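Local structure of carboxylesterase YbfK (Bacillus subtilis, 4CCY) at residues A[36-47]-A[85-96]. The protein hydrolyses carboxylic esters to an alcohol and a carboxylate, acting as an alpha/beta hydrolase of the carboxylesterase class. Residues are numbered along the deposited sequence; the frame is centred on the assembly and turned at random.
Sequences YVSTRFGKTHII and AVDIIGDKNKSI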
loop_
_atom_site.group_PDB
_atom_site.type_symbol
_atom_site.label_atom_id
_atom_site.label_comp_id
_atom_site.label_asym_id
_atom_site.label_seq_id
_atom_site.Cartn_x
_atom_site.Cartn_y
_atom_site.Cartn_z
ATOM N N TYR A 36 -9.945 13.012 8.799
ATOM C CA TYR A 36 -9.929 11.706 9.451
ATOM C C TYR A 36 -11.295 11.061 9.384
ATOM O O TYR A 36 -12.313 11.750 9.392
ATOM C CB TYR A 36 -9.488 11.811 10.910
ATOM C CG TYR A 36 -8.100 12.375 11.086
ATOM C CD1 TYR A 36 -7.889 13.756 11.157
ATOM C CD2 TYR A 36 -6.997 11.536 11.182
ATOM C CE1 TYR A 36 -6.618 14.279 11.306
ATOM C CE2 TYR A 36 -5.726 12.050 11.343
ATOM C CZ TYR A 36 -5.548 13.416 11.408
ATOM O OH TYR A 36 -4.296 13.925 11.555
ATOM N N VAL A 37 -11.307 9.735 9.313
ATOM C CA VAL A 37 -12.549 8.991 9.488
ATOM C C VAL A 37 -12.454 8.091 10.707
ATOM O O VAL A 37 -11.363 7.634 11.079
ATOM C CB VAL A 37 -12.967 8.182 8.234
ATOM C CG1 VAL A 37 -13.413 9.123 7.121
ATOM C CG2 VAL A 37 -11.888 7.227 7.775
ATOM N N SER A 38 -13.604 7.837 11.326
ATOM C CA SER A 38 -13.668 6.977 12.497
ATOM C C SER A 38 -13.672 5.510 12.128
ATOM O O SER A 38 -14.287 5.106 11.148
ATOM C CB SER A 38 -14.897 7.303 13.332
ATOM O OG SER A 38 -14.563 8.290 14.299
ATOM N N THR A 39 -12.949 4.720 12.914
ATOM C CA THR A 39 -12.927 3.267 12.764
ATOM C C THR A 39 -12.698 2.689 14.153
ATOM O O THR A 39 -12.208 3.391 15.042
ATOM C CB THR A 39 -11.796 2.774 11.821
ATOM O OG1 THR A 39 -10.569 2.678 12.551
ATOM C CG2 THR A 39 -11.621 3.676 10.592
ATOM N N ARG A 40 -13.030 1.417 14.347
ATOM C CA ARG A 40 -12.872 0.821 15.670
ATOM C C ARG A 40 -11.398 0.578 16.030
ATOM O O ARG A 40 -11.085 0.095 17.116
ATOM C CB ARG A 40 -13.711 -0.447 15.795
ATOM C CG ARG A 40 -13.208 -1.624 14.987
ATOM C CD ARG A 40 -14.317 -2.648 14.840
ATOM N NE ARG A 40 -15.047 -2.476 13.592
ATOM C CZ ARG A 40 -15.846 -3.400 13.069
ATOM N NH1 ARG A 40 -16.030 -4.554 13.697
ATOM N NH2 ARG A 40 -16.450 -3.174 11.911
ATOM N N PHE A 41 -10.503 0.929 15.115
ATOM C CA PHE A 41 -9.068 0.807 15.347
ATOM C C PHE A 41 -8.395 2.169 15.377
ATOM O O PHE A 41 -7.167 2.253 15.418
ATOM C CB PHE A 41 -8.433 -0.096 14.289
ATOM C CG PHE A 41 -8.963 -1.489 14.322
ATOM C CD1 PHE A 41 -8.486 -2.408 15.260
ATOM C CD2 PHE A 41 -9.973 -1.878 13.452
ATOM C CE1 PHE A 41 -8.985 -3.698 15.301
ATOM C CE2 PHE A 41 -10.471 -3.169 13.491
ATOM C CZ PHE A 41 -9.980 -4.079 14.421
ATOM N N GLY A 42 -9.212 3.221 15.379
ATOM C CA GLY A 42 -8.721 4.594 15.481
ATOM C C GLY A 42 -9.026 5.513 14.309
ATOM O O GLY A 42 -9.441 5.066 13.222
ATOM N N LYS A 43 -8.786 6.805 14.537
ATOM C CA LYS A 43 -8.951 7.853 13.535
ATOM C C LYS A 43 -7.974 7.626 12.382
ATOM O O LYS A 43 -6.757 7.607 12.579
ATOM C CB LYS A 43 -8.702 9.225 14.168
ATOM C CG LYS A 43 -9.952 9.935 14.681
ATOM C CD LYS A 43 -9.625 11.260 15.383
ATOM C CE LYS A 43 -8.836 12.242 14.516
ATOM N NZ LYS A 43 -8.511 13.545 15.178
ATOM N N THR A 44 -8.520 7.448 11.182
ATOM C CA THR A 44 -7.742 7.049 10.006
ATOM C C THR A 44 -7.673 8.231 9.058
ATOM O O THR A 44 -8.713 8.798 8.696
ATOM C CB THR A 44 -8.400 5.835 9.304
ATOM O OG1 THR A 44 -8.348 4.708 10.176
ATOM C CG2 THR A 44 -7.705 5.492 7.973
ATOM N N HIS A 45 -6.450 8.597 8.666
ATOM C CA HIS A 45 -6.220 9.765 7.809
ATOM C C HIS A 45 -6.495 9.455 6.367
ATOM O O HIS A 45 -6.085 8.399 5.862
ATOM C CB HIS A 45 -4.802 10.301 7.989
ATOM C CG HIS A 45 -4.574 11.670 7.380
ATOM N ND1 HIS A 45 -4.048 11.840 6.152
ATOM C CD2 HIS A 45 -4.798 12.949 7.887
ATOM C CE1 HIS A 45 -3.944 13.154 5.883
ATOM N NE2 HIS A 45 -4.396 13.832 6.945
ATOM N N ILE A 46 -7.222 10.368 5.710
ATOM C CA ILE A 46 -7.565 10.255 4.282
ATOM C C ILE A 46 -7.111 11.503 3.524
ATOM O O ILE A 46 -7.330 12.619 3.987
ATOM C CB ILE A 46 -9.102 10.139 4.071
ATOM C CG1 ILE A 46 -9.756 9.155 5.059
ATOM C CG2 ILE A 46 -9.444 9.875 2.600
ATOM C CD1 ILE A 46 -9.467 7.689 4.832
ATOM N N ILE A 47 -6.494 11.314 2.357
ATOM C CA ILE A 47 -6.328 12.401 1.408
ATOM C C ILE A 47 -7.205 12.110 0.188
ATOM O O ILE A 47 -6.972 11.134 -0.505
ATOM C CB ILE A 47 -4.863 12.602 0.987
ATOM C CG1 ILE A 47 -3.991 12.882 2.220
ATOM C CG2 ILE A 47 -4.762 13.739 -0.023
ATOM C CD1 ILE A 47 -2.498 12.938 1.956
ATOM N N ALA A 85 -6.817 8.328 -0.584
ATOM C CA ALA A 85 -5.532 7.767 -0.182
ATOM C C ALA A 85 -5.538 7.578 1.332
ATOM O O ALA A 85 -5.560 8.551 2.105
ATOM C CB ALA A 85 -4.382 8.662 -0.621
ATOM N N VAL A 86 -5.517 6.316 1.740
ATOM C CA VAL A 86 -5.760 5.936 3.131
ATOM C C VAL A 86 -4.440 5.587 3.830
ATOM O O VAL A 86 -3.678 4.737 3.337
ATOM C CB VAL A 86 -6.729 4.729 3.195
ATOM C CG1 VAL A 86 -6.972 4.291 4.635
ATOM C CG2 VAL A 86 -8.040 5.035 2.466
ATOM N N ASP A 87 -4.188 6.229 4.978
ATOM C CA ASP A 87 -2.978 5.959 5.770
ATOM C C ASP A 87 -3.227 4.733 6.626
ATOM O O ASP A 87 -4.110 4.743 7.470
ATOM C CB ASP A 87 -2.573 7.160 6.652
ATOM C CG ASP A 87 -1.685 8.169 5.918
ATOM O OD1 ASP A 87 -1.410 7.976 4.705
ATOM O OD2 ASP A 87 -1.282 9.185 6.537
ATOM N N ILE A 88 -2.462 3.674 6.391
ATOM C CA ILE A 88 -2.702 2.413 7.094
ATOM C C ILE A 88 -2.415 2.607 8.578
ATOM O O ILE A 88 -1.312 2.982 8.963
ATOM C CB ILE A 88 -1.876 1.241 6.500
ATOM C CG1 ILE A 88 -2.240 1.040 5.018
ATOM C CG2 ILE A 88 -2.096 -0.036 7.319
ATOM C CD1 ILE A 88 -1.186 0.295 4.220
ATOM N N ILE A 89 -3.435 2.370 9.392
ATOM C CA ILE A 89 -3.352 2.576 10.817
ATOM C C ILE A 89 -2.396 1.548 11.432
ATOM O O ILE A 89 -2.424 0.364 11.065
ATOM C CB ILE A 89 -4.773 2.585 11.441
ATOM C CG1 ILE A 89 -4.797 3.386 12.755
ATOM C CG2 ILE A 89 -5.358 1.181 11.581
ATOM C CD1 ILE A 89 -6.195 3.887 13.113
ATOM N N GLY A 90 -1.514 2.018 12.311
ATOM C CA GLY A 90 -0.493 1.152 12.910
ATOM C C GLY A 90 0.849 1.203 12.194
ATOM O O GLY A 90 1.794 0.494 12.560
ATOM N N ASP A 91 0.940 2.058 11.184
ATOM C CA ASP A 91 2.199 2.321 10.491
ATOM C C ASP A 91 2.572 3.805 10.688
ATOM O O ASP A 91 1.776 4.590 11.230
ATOM C CB ASP A 91 2.054 1.938 9.010
ATOM C CG ASP A 91 3.359 2.048 8.217
ATOM O OD1 ASP A 91 4.458 2.001 8.813
ATOM O OD2 ASP A 91 3.279 2.192 6.974
ATOM N N LYS A 92 3.772 4.185 10.267
ATOM C CA LYS A 92 4.254 5.553 10.483
ATOM C C LYS A 92 3.629 6.526 9.476
ATOM O O LYS A 92 4.047 6.614 8.311
ATOM C CB LYS A 92 5.781 5.612 10.464
ATOM C CG LYS A 92 6.437 4.788 11.557
ATOM C CD LYS A 92 6.406 5.500 12.900
ATOM C CE LYS A 92 7.024 4.618 13.971
ATOM N NZ LYS A 92 8.463 4.311 13.724
ATOM N N ASN A 93 2.610 7.242 9.956
ATOM C CA ASN A 93 1.799 8.136 9.143
ATOM C C ASN A 93 0.824 8.852 10.082
ATOM O O ASN A 93 1.025 8.829 11.305
ATOM C CB ASN A 93 1.082 7.363 8.008
ATOM C CG ASN A 93 0.169 6.259 8.527
ATOM O OD1 ASN A 93 -0.678 6.489 9.400
ATOM N ND2 ASN A 93 0.318 5.051 7.970
ATOM N N LYS A 94 -0.216 9.470 9.536
ATOM C CA LYS A 94 -1.086 10.349 10.332
ATOM C C LYS A 94 -2.298 9.652 10.972
ATOM O O LYS A 94 -3.038 10.254 11.769
ATOM C CB LYS A 94 -1.554 11.541 9.488
ATOM C CG LYS A 94 -0.451 12.524 9.118
ATOM C CD LYS A 94 -1.042 13.866 8.708
ATOM C CE LYS A 94 0.002 14.712 7.993
ATOM N NZ LYS A 94 -0.209 16.159 8.273
ATOM N N SER A 95 -2.519 8.390 10.631
ATOM C CA SER A 95 -3.570 7.631 11.300
ATOM C C SER A 95 -3.182 7.385 12.769
ATOM O O SER A 95 -1.999 7.211 13.081
ATOM C CB SER A 95 -3.882 6.347 10.522
ATOM O OG SER A 95 -4.372 6.688 9.226
ATOM N N ILE A 96 -4.176 7.428 13.663
ATOM C CA ILE A 96 -3.941 7.405 15.120
ATOM C C ILE A 96 -4.519 6.144 15.772
ATOM O O ILE A 96 -5.721 6.062 16.030
ATOM C CB ILE A 96 -4.531 8.664 15.807
ATOM C CG1 ILE A 96 -4.074 9.938 15.097
ATOM C CG2 ILE A 96 -4.166 8.707 17.289
ATOM C CD1 ILE A 96 -5.128 11.022 15.105
HETATM O O HOH W 1 -7.717 7.438 17.185
HETATM O O HOH W 2 -3.791 9.528 4.254
#
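Ile47 and Ala85 pair where strand 42-49 runs antiparallel to strand 82-86 in the central sheet of the alpha/beta hydrolase fold. Their backbones exchange two bonds, Ile47 N to Ala85 O at 2.9 Å and Ala85 N to Ile47 O at 2.8 Å; Ile46 and Val86 form the adjacent non-hydrogen-bonded pair. Asp87 N donates to His45 O, but the chain then loops away and returns so that Ile96 N reaches Lys43 O at 2.8 Å. Gly42 suits its place on two counts: at phi 118°, psi 168° a CB would press on the carbonyl O of Phe41, and it would also run into Ile96 O.

Ser95 bridges this gap. With OG anti to its carbonyl carbon (chi1 -62°), the hydroxyl accepts from His45 N at 2.9 Å and donates to Asp87 O at 2.6 Å, from above that carbonyl's plane. A small residue that can both accept and donate suits the place; an alanine here would probably leave His45 N without its acceptor and Asp87 O without the hydroxyl donor. Asp87 OD2, also hydrogen-bonded to Tyr21, accepts from Lys94 N, a second link between departing and returning chain.

Apolar contacts line one face of the pairing, the two methyls of Val86 serving two partners: CG1 meets Thr44 CG2 at 3.6 Å and CG2 lies against Ile46 CD1.

The methylenes of Lys94 make a CH-pi contact with His45, CD over the imidazole face 4.0 Å from its centroid, before NZ reaches a salt bridge with Asp22. Tyr36 turns its ring edge to the backbone carbonyl, CE2 lying 3.3 Å from Lys94 O.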